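Local coordinates for protein 3-alpha-hydroxysteroid dehydrogenase (Pseudomonas sp., PDB 2DKN) that probably catalyses the NAD(H)-dependent interconversion of 3-alpha-hydroxysteroids and 3-oxosteroids as a Rossmann-fold short-chain dehydrogenase, at residues T27-D32 and L56-G61; I4-S9 and A15-L20. All coordinates share one frame; numbering follows the deposited sequence.

Contacts 1 and 2 illustrate how a Rossmann fold is layered, and their centres lie about 11 Å apart on the same side of the chain's centre. Contact 2 comes first along the chain, setting helix 12-23 against strand 3-7 in the opening beta-alpha-beta unit; contact 1 then begins on strand 27-32, the second strand of that unit, and closes on the last turn of helix 45-59 and the glycines after it. Strands 3-7 and 27-32 are neighbours in one parallel sheet, with Thr27 O 2.9 Å from Ile4 N in a probable hydrogen bond. Both contacts reach NADH: Asp32 at the end of strand 27-32 and Gly8 in the turn after strand 3-7 meet beside the adenosine ribose.

Contact 1 (T27-D32 and L56-G61); sequences TVIGID and LDRCGG. With NAI (1,4-dihydronicotinamide adenine dinucleotide), chain C.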
loop_
_atom_site.group_PDB
_atom_site.type_symbol
_atom_site.label_atom_id
_atom_site.label_comp_id
_atom_site.label_asym_id
_atom_site.label_seq_id
_atom_site.Cartn_x
_atom_site.Cartn_y
_atom_site.Cartn_z
ATOM N N THR A 27 6.832 17.357 -16.310
ATOM C CA THR A 27 6.726 18.761 -15.931
ATOM C C THR A 27 6.082 18.820 -14.556
ATOM O O THR A 27 4.967 18.342 -14.377
ATOM C CB THR A 27 5.864 19.539 -16.925
ATOM O OG1 THR A 27 6.520 19.550 -18.204
ATOM C CG2 THR A 27 5.687 20.964 -16.454
ATOM N N VAL A 28 6.796 19.395 -13.590
ATOM C CA VAL A 28 6.301 19.457 -12.207
ATOM C C VAL A 28 5.887 20.878 -11.850
ATOM O O VAL A 28 6.642 21.817 -12.094
ATOM C CB VAL A 28 7.361 18.948 -11.197
ATOM C CG1 VAL A 28 6.847 19.096 -9.750
ATOM C CG2 VAL A 28 7.748 17.506 -11.488
ATOM N N ILE A 29 4.676 21.043 -11.316
ATOM C CA ILE A 29 4.223 22.334 -10.834
ATOM C C ILE A 29 4.230 22.287 -9.304
ATOM O O ILE A 29 3.445 21.563 -8.706
ATOM C CB ILE A 29 2.807 22.652 -11.341
ATOM C CG1 ILE A 29 2.799 22.727 -12.889
ATOM C CG2 ILE A 29 2.308 23.939 -10.706
ATOM C CD1 ILE A 29 1.409 22.605 -13.486
ATOM N N GLY A 30 5.140 23.017 -8.672
ATOM C CA GLY A 30 5.269 22.920 -7.212
ATOM C C GLY A 30 4.439 23.982 -6.506
ATOM O O GLY A 30 4.394 25.127 -6.950
ATOM N N ILE A 31 3.767 23.593 -5.416
ATOM C CA ILE A 31 3.001 24.536 -4.601
ATOM C C ILE A 31 3.487 24.406 -3.155
ATOM O O ILE A 31 3.558 23.296 -2.618
ATOM C CB ILE A 31 1.472 24.221 -4.621
ATOM C CG1 ILE A 31 0.922 24.150 -6.060
ATOM C CG2 ILE A 31 0.682 25.231 -3.746
ATOM C CD1 ILE A 31 0.867 22.733 -6.610
ATOM N N ASP A 32 3.864 25.521 -2.533
ATOM C CA ASP A 32 4.297 25.461 -1.143
ATOM C C ASP A 32 4.118 26.868 -0.554
ATOM O O ASP A 32 3.693 27.767 -1.265
ATOM C CB ASP A 32 5.750 25.021 -1.064
ATOM C CG ASP A 32 6.072 24.292 0.234
ATOM O OD1 ASP A 32 6.337 23.067 0.185
ATOM O OD2 ASP A 32 6.062 24.942 1.307
ATOM N N LEU A 56 -4.201 25.814 -12.401
ATOM C CA LEU A 56 -4.967 25.772 -13.660
ATOM C C LEU A 56 -4.298 26.609 -14.744
ATOM O O LEU A 56 -4.196 26.182 -15.893
ATOM C CB LEU A 56 -6.401 26.243 -13.451
ATOM C CG LEU A 56 -7.259 25.296 -12.592
ATOM C CD1 LEU A 56 -8.635 25.915 -12.254
ATOM C CD2 LEU A 56 -7.426 23.955 -13.291
ATOM N N ASP A 57 -3.837 27.797 -14.365
ATOM C CA ASP A 57 -3.157 28.656 -15.325
ATOM C C ASP A 57 -1.902 27.955 -15.847
ATOM O O ASP A 57 -1.663 27.910 -17.055
ATOM C CB ASP A 57 -2.790 29.998 -14.688
ATOM C CG ASP A 57 -2.021 30.891 -15.639
ATOM O OD1 ASP A 57 -2.547 31.164 -16.732
ATOM O OD2 ASP A 57 -0.889 31.295 -15.304
ATOM N N ARG A 58 -1.105 27.397 -14.943
ATOM C CA ARG A 58 0.174 26.800 -15.345
ATOM C C ARG A 58 0.030 25.549 -16.219
ATOM O O ARG A 58 0.901 25.265 -17.053
ATOM C CB ARG A 58 1.074 26.541 -14.133
ATOM C CG ARG A 58 1.668 27.837 -13.592
ATOM C CD ARG A 58 2.612 27.663 -12.423
ATOM N NE ARG A 58 3.594 28.757 -12.372
ATOM C CZ ARG A 58 3.360 29.992 -11.917
ATOM N NH1 ARG A 58 2.159 30.355 -11.450
ATOM N NH2 ARG A 58 4.346 30.882 -11.936
ATOM N N CYS A 59 -1.053 24.795 -16.034
ATOM C CA CYS A 59 -1.225 23.561 -16.799
ATOM C C CYS A 59 -2.233 23.693 -17.938
ATOM O O CYS A 59 -2.548 22.711 -18.628
ATOM C CB CYS A 59 -1.614 22.399 -15.861
ATOM S SG CYS A 59 -3.305 22.470 -15.228
ATOM N N GLY A 60 -2.741 24.899 -18.143
ATOM C CA GLY A 60 -3.746 25.134 -19.171
ATOM C C GLY A 60 -5.029 24.380 -18.922
ATOM O O GLY A 60 -5.734 23.994 -19.861
ATOM N N GLY A 61 -5.346 24.167 -17.646
ATOM C CA GLY A 61 -6.596 23.503 -17.273
ATOM C C GLY A 61 -6.643 22.014 -17.574
ATOM O O GLY A 61 -7.732 21.425 -17.578
HETATM P PA NAI C . 8.186 18.611 5.391
HETATM O O1A NAI C . 7.896 19.590 6.453
HETATM O O2A NAI C . 9.605 18.389 5.030
HETATM O O5B NAI C . 7.403 19.021 4.054
HETATM C C5B NAI C . 6.074 19.451 4.101
HETATM C C4B NAI C . 5.947 20.628 3.143
HETATM O O4B NAI C . 4.590 21.023 3.227
HETATM C C3B NAI C . 6.816 21.819 3.540
HETATM O O3B NAI C . 7.518 22.340 2.428
HETATM C C2B NAI C . 5.768 22.823 3.988
HETATM O O2B NAI C . 6.137 24.172 3.803
HETATM C C1B NAI C . 4.535 22.415 3.175
HETATM N N9A NAI C . 3.382 23.001 3.873
HETATM C C8A NAI C . 3.025 22.839 5.197
HETATM N N7A NAI C . 1.951 23.635 5.430
HETATM C C5A NAI C . 1.641 24.314 4.287
HETATM C C6A NAI C . 0.666 25.262 3.956
HETATM N N6A NAI C . -0.140 25.831 4.877
HETATM N N1A NAI C . 0.632 25.755 2.666
HETATM C C2A NAI C . 1.538 25.337 1.716
HETATM N N3A NAI C . 2.502 24.407 2.035
HETATM C C4A NAI C . 2.553 23.917 3.309
HETATM O O3 NAI C . 7.458 17.268 5.879
HETATM P PN NAI C . 7.335 15.858 5.109
HETATM O O1N NAI C . 7.892 15.906 3.747
HETATM O O2N NAI C . 7.861 14.842 6.039
HETATM O O5D NAI C . 5.737 15.728 5.053
HETATM C C5D NAI C . 5.056 15.532 3.822
HETATM C C4D NAI C . 3.751 14.823 4.159
HETATM O O4D NAI C . 4.075 13.544 4.693
HETATM C C3D NAI C . 2.927 15.538 5.228
HETATM O O3D NAI C . 1.558 15.433 4.858
HETATM C C2D NAI C . 3.139 14.670 6.466
HETATM O O2D NAI C . 2.023 14.707 7.312
HETATM C C1D NAI C . 3.299 13.290 5.845
HETATM N N1N NAI C . 3.981 12.317 6.741
HETATM C C2N NAI C . 5.262 12.556 7.156
HETATM C C3N NAI C . 5.895 11.643 7.984
HETATM C C7N NAI C . 7.328 11.871 8.396
HETATM O O7N NAI C . 7.827 10.989 9.341
HETATM N N7N NAI C . 8.070 12.862 7.867
HETATM C C4N NAI C . 5.229 10.471 8.391
HETATM C C5N NAI C . 3.922 10.224 7.919
HETATM C C6N NAI C . 3.318 11.166 7.098
#
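Ile29 and Arg58 are the residues whose backbones come nearest, their CA atoms 7.5 Å apart, where strand 27-32 of the Rossmann fold faces the last turn of helix 45-59. Ile29 carries the strand's share of this small contact. Its CG1 branch stands anti to the carbonyl carbon (chi1 -62°) and sends CD1 to the helix end, where it touches CB of Cys59 at 3.8 Å and CB of Arg58 at 4.0 Å. The other branch, CG2, lies 4.1 Å from CD of Arg58, and the aliphatic part of the arginine crosses the isoleucine at a slant. No hydrogen bond joins the two segments; the contact is apolar packing, with Val3 and Ile38 of the flanking strands adding to it. The chain leaves helical geometry at Gly60 in a Schellman motif, Gly60 taking positive phi and Gly61 N bonding back to Leu56 O at 2.9 Å. At the other end of the strand, Asp32 grips the adenosine ribose of NADH with both carboxylate oxygens, as in NAD(H)-dependent members of the family: OD1 accepts from O3B at 2.6 Å, and OD2 accepts from O2B at 2.6 Å.

Contact 2 (I4-S9 and A15-L20); sequences IAITGS and AALKEL. With NAI (1,4-dihydronicotinamide adenine dinucleotide), chain C.
Ile6 points from strand 3-7 into helix 12-23, and its CD1 methyl makes the tightly packed part of the contact. That methyl lies 3.7 Å from CG of Leu17 and 3.6 Å from the backbone N of Lys18, so it presses on the helix backbone as well as on a side chain. With CG of Leu17 swung opposite the backbone N (chi1 179°), both CG and the CD2 methyl lie against CD1 of Ile6. Val67 of the next strand and Ile224 of helix 217-228 pack on Leu17 as well, which places this half in the apolar core between sheet and helix.

The other half is polar and hydrated, with the partly exposed Lys18 at its rim. Here the chain has left the strand through Gly8, and Ser9 O faces the helix, where CA of Ala15 makes a CH...O contact with it at 3.2 Å. The same oxygen accepts a hydrogen bond from NZ of Lys18 at 3.0 Å, the donor standing well above the carbonyl plane (41°) instead of within it. A bend at chi3 (74°) in the otherwise extended lysine chain turns the ammonium back to this oxygen. A water bridges the two residues: its oxygen lies 2.7 Å from Ser9 OG and accepts a hydrogen bond from Lys18 NZ. Replacing Lys18 by an alanine would probably leave Ser9 O without its charged donor and the water without one of its partners.

Gly8 has positive phi, with little space for a side chain beside O4B of NADH, which lies 3.6 Å from Gly8 CA. This strand, glycine-bearing turn and helix form the dinucleotide-binding start of the Rossmann beta-alpha-beta unit.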
loop_
_atom_site.group_PDB
_atom_site.type_symbol
_atom_site.label_atom_id
_atom_site.label_comp_id
_atom_site.label_asym_id
_atom_site.label_seq_id
_atom_site.Cartn_x
_atom_site.Cartn_y
_atom_site.Cartn_z
ATOM N N ILE A 4 2.412 17.272 -13.661
ATOM C CA ILE A 4 1.998 16.827 -12.332
ATOM C C ILE A 4 2.189 17.966 -11.339
ATOM O O ILE A 4 3.278 18.541 -11.267
ATOM C CB ILE A 4 2.821 15.621 -11.872
ATOM C CG1 ILE A 4 2.681 14.460 -12.861
ATOM C CG2 ILE A 4 2.377 15.178 -10.461
ATOM C CD1 ILE A 4 3.919 13.623 -12.918
ATOM N N ALA A 5 1.128 18.289 -10.589
ATOM C CA ALA A 5 1.187 19.273 -9.508
ATOM C C ALA A 5 1.494 18.584 -8.187
ATOM O O ALA A 5 0.935 17.524 -7.887
ATOM C CB ALA A 5 -0.135 20.006 -9.402
ATOM N N ILE A 6 2.358 19.204 -7.381
ATOM C CA ILE A 6 2.741 18.618 -6.084
ATOM C C ILE A 6 2.647 19.703 -5.004
ATOM O O ILE A 6 3.397 20.687 -5.053
ATOM C CB ILE A 6 4.206 18.135 -6.090
ATOM C CG1 ILE A 6 4.438 17.045 -7.132
ATOM C CG2 ILE A 6 4.609 17.607 -4.669
ATOM C CD1 ILE A 6 5.940 16.593 -7.184
ATOM N N THR A 7 1.730 19.553 -4.047
ATOM C CA THR A 7 1.730 20.470 -2.908
ATOM C C THR A 7 2.775 19.999 -1.917
ATOM O O THR A 7 3.016 18.791 -1.795
ATOM C CB THR A 7 0.369 20.561 -2.199
ATOM O OG1 THR A 7 0.130 19.350 -1.451
ATOM C CG2 THR A 7 -0.759 20.826 -3.218
ATOM N N GLY A 8 3.415 20.945 -1.231
ATOM C CA GLY A 8 4.514 20.630 -0.314
ATOM C C GLY A 8 5.842 20.301 -1.001
ATOM O O GLY A 8 6.670 19.575 -0.460
ATOM N N SER A 9 6.043 20.865 -2.183
ATOM C CA SER A 9 7.193 20.563 -3.020
ATOM C C SER A 9 8.529 21.131 -2.508
ATOM O O SER A 9 9.580 20.794 -3.062
ATOM C CB SER A 9 6.964 21.116 -4.434
ATOM O OG SER A 9 6.710 22.513 -4.382
ATOM N N ALA A 15 9.621 17.474 -2.009
ATOM C CA ALA A 15 10.863 17.889 -2.674
ATOM C C ALA A 15 11.511 16.685 -3.357
ATOM O O ALA A 15 11.985 16.779 -4.488
ATOM C CB ALA A 15 11.816 18.485 -1.658
ATOM N N ALA A 16 11.498 15.548 -2.675
ATOM C CA ALA A 16 12.103 14.341 -3.230
ATOM C C ALA A 16 11.340 13.907 -4.484
ATOM O O ALA A 16 11.933 13.494 -5.488
ATOM C CB ALA A 16 12.131 13.232 -2.180
ATOM N N LEU A 17 10.018 14.005 -4.418
ATOM C CA LEU A 17 9.163 13.591 -5.514
ATOM C C LEU A 17 9.296 14.552 -6.706
ATOM O O LEU A 17 9.341 14.126 -7.862
ATOM C CB LEU A 17 7.706 13.522 -5.029
ATOM C CG LEU A 17 6.709 13.120 -6.093
ATOM C CD1 LEU A 17 6.937 11.648 -6.544
ATOM C CD2 LEU A 17 5.290 13.324 -5.515
ATOM N N LYS A 18 9.364 15.851 -6.418
ATOM C CA LYS A 18 9.553 16.847 -7.472
ATOM C C LYS A 18 10.821 16.517 -8.258
ATOM O O LYS A 18 10.827 16.523 -9.486
ATOM C CB LYS A 18 9.658 18.247 -6.852
ATOM C CG LYS A 18 10.259 19.345 -7.749
ATOM C CD LYS A 18 10.286 20.689 -6.988
ATOM C CE LYS A 18 11.413 20.685 -5.919
ATOM N NZ LYS A 18 11.527 21.926 -5.022
ATOM N N GLU A 19 11.894 16.210 -7.536
ATOM C CA GLU A 19 13.168 15.872 -8.165
ATOM C C GLU A 19 13.068 14.575 -8.970
ATOM O O GLU A 19 13.483 14.514 -10.129
ATOM C CB GLU A 19 14.213 15.740 -7.081
ATOM C CG GLU A 19 15.579 15.315 -7.553
ATOM C CD GLU A 19 16.609 15.532 -6.462
ATOM O OE1 GLU A 19 16.909 16.709 -6.159
ATOM O OE2 GLU A 19 17.109 14.537 -5.898
ATOM N N LEU A 20 12.521 13.539 -8.348
ATOM C CA LEU A 20 12.303 12.256 -9.038
ATOM C C LEU A 20 11.540 12.405 -10.368
ATOM O O LEU A 20 11.989 11.922 -11.412
ATOM C CB LEU A 20 11.587 11.273 -8.091
ATOM C CG LEU A 20 11.375 9.821 -8.546
ATOM C CD1 LEU A 20 10.966 8.961 -7.347
ATOM C CD2 LEU A 20 10.319 9.727 -9.631
HETATM P PA NAI C . 8.186 18.611 5.391
HETATM O O1A NAI C . 7.896 19.590 6.453
HETATM O O2A NAI C . 9.605 18.389 5.030
HETATM O O5B NAI C . 7.403 19.021 4.054
HETATM C C5B NAI C . 6.074 19.451 4.101
HETATM C C4B NAI C . 5.947 20.628 3.143
HETATM O O4B NAI C . 4.590 21.023 3.227
HETATM C C3B NAI C . 6.816 21.819 3.540
HETATM O O3B NAI C . 7.518 22.340 2.428
HETATM C C2B NAI C . 5.768 22.823 3.988
HETATM O O2B NAI C . 6.137 24.172 3.803
HETATM C C1B NAI C . 4.535 22.415 3.175
HETATM N N9A NAI C . 3.382 23.001 3.873
HETATM C C8A NAI C . 3.025 22.839 5.197
HETATM N N7A NAI C . 1.951 23.635 5.430
HETATM C C5A NAI C . 1.641 24.314 4.287
HETATM C C6A NAI C . 0.666 25.262 3.956
HETATM N N6A NAI C . -0.140 25.831 4.877
HETATM N N1A NAI C . 0.632 25.755 2.666
HETATM C C2A NAI C . 1.538 25.337 1.716
HETATM N N3A NAI C . 2.502 24.407 2.035
HETATM C C4A NAI C . 2.553 23.917 3.309
HETATM O O3 NAI C . 7.458 17.268 5.879
HETATM P PN NAI C . 7.335 15.858 5.109
HETATM O O1N NAI C . 7.892 15.906 3.747
HETATM O O2N NAI C . 7.861 14.842 6.039
HETATM O O5D NAI C . 5.737 15.728 5.053
HETATM C C5D NAI C . 5.056 15.532 3.822
HETATM C C4D NAI C . 3.751 14.823 4.159
HETATM O O4D NAI C . 4.075 13.544 4.693
HETATM C C3D NAI C . 2.927 15.538 5.228
HETATM O O3D NAI C . 1.558 15.433 4.858
HETATM C C2D NAI C . 3.139 14.670 6.466
HETATM O O2D NAI C . 2.023 14.707 7.312
HETATM C C1D NAI C . 3.299 13.290 5.845
HETATM N N1N NAI C . 3.981 12.317 6.741
HETATM C C2N NAI C . 5.262 12.556 7.156
HETATM C C3N NAI C . 5.895 11.643 7.984
HETATM C C7N NAI C . 7.328 11.871 8.396
HETATM O O7N NAI C . 7.827 10.989 9.341
HETATM N N7N NAI C . 8.070 12.862 7.867
HETATM C C4N NAI C . 5.229 10.471 8.391
HETATM C C5N NAI C . 3.922 10.224 7.919
HETATM C C6N NAI C . 3.318 11.166 7.098
HETATM O O HOH W 1 9.119 23.772 -4.578
#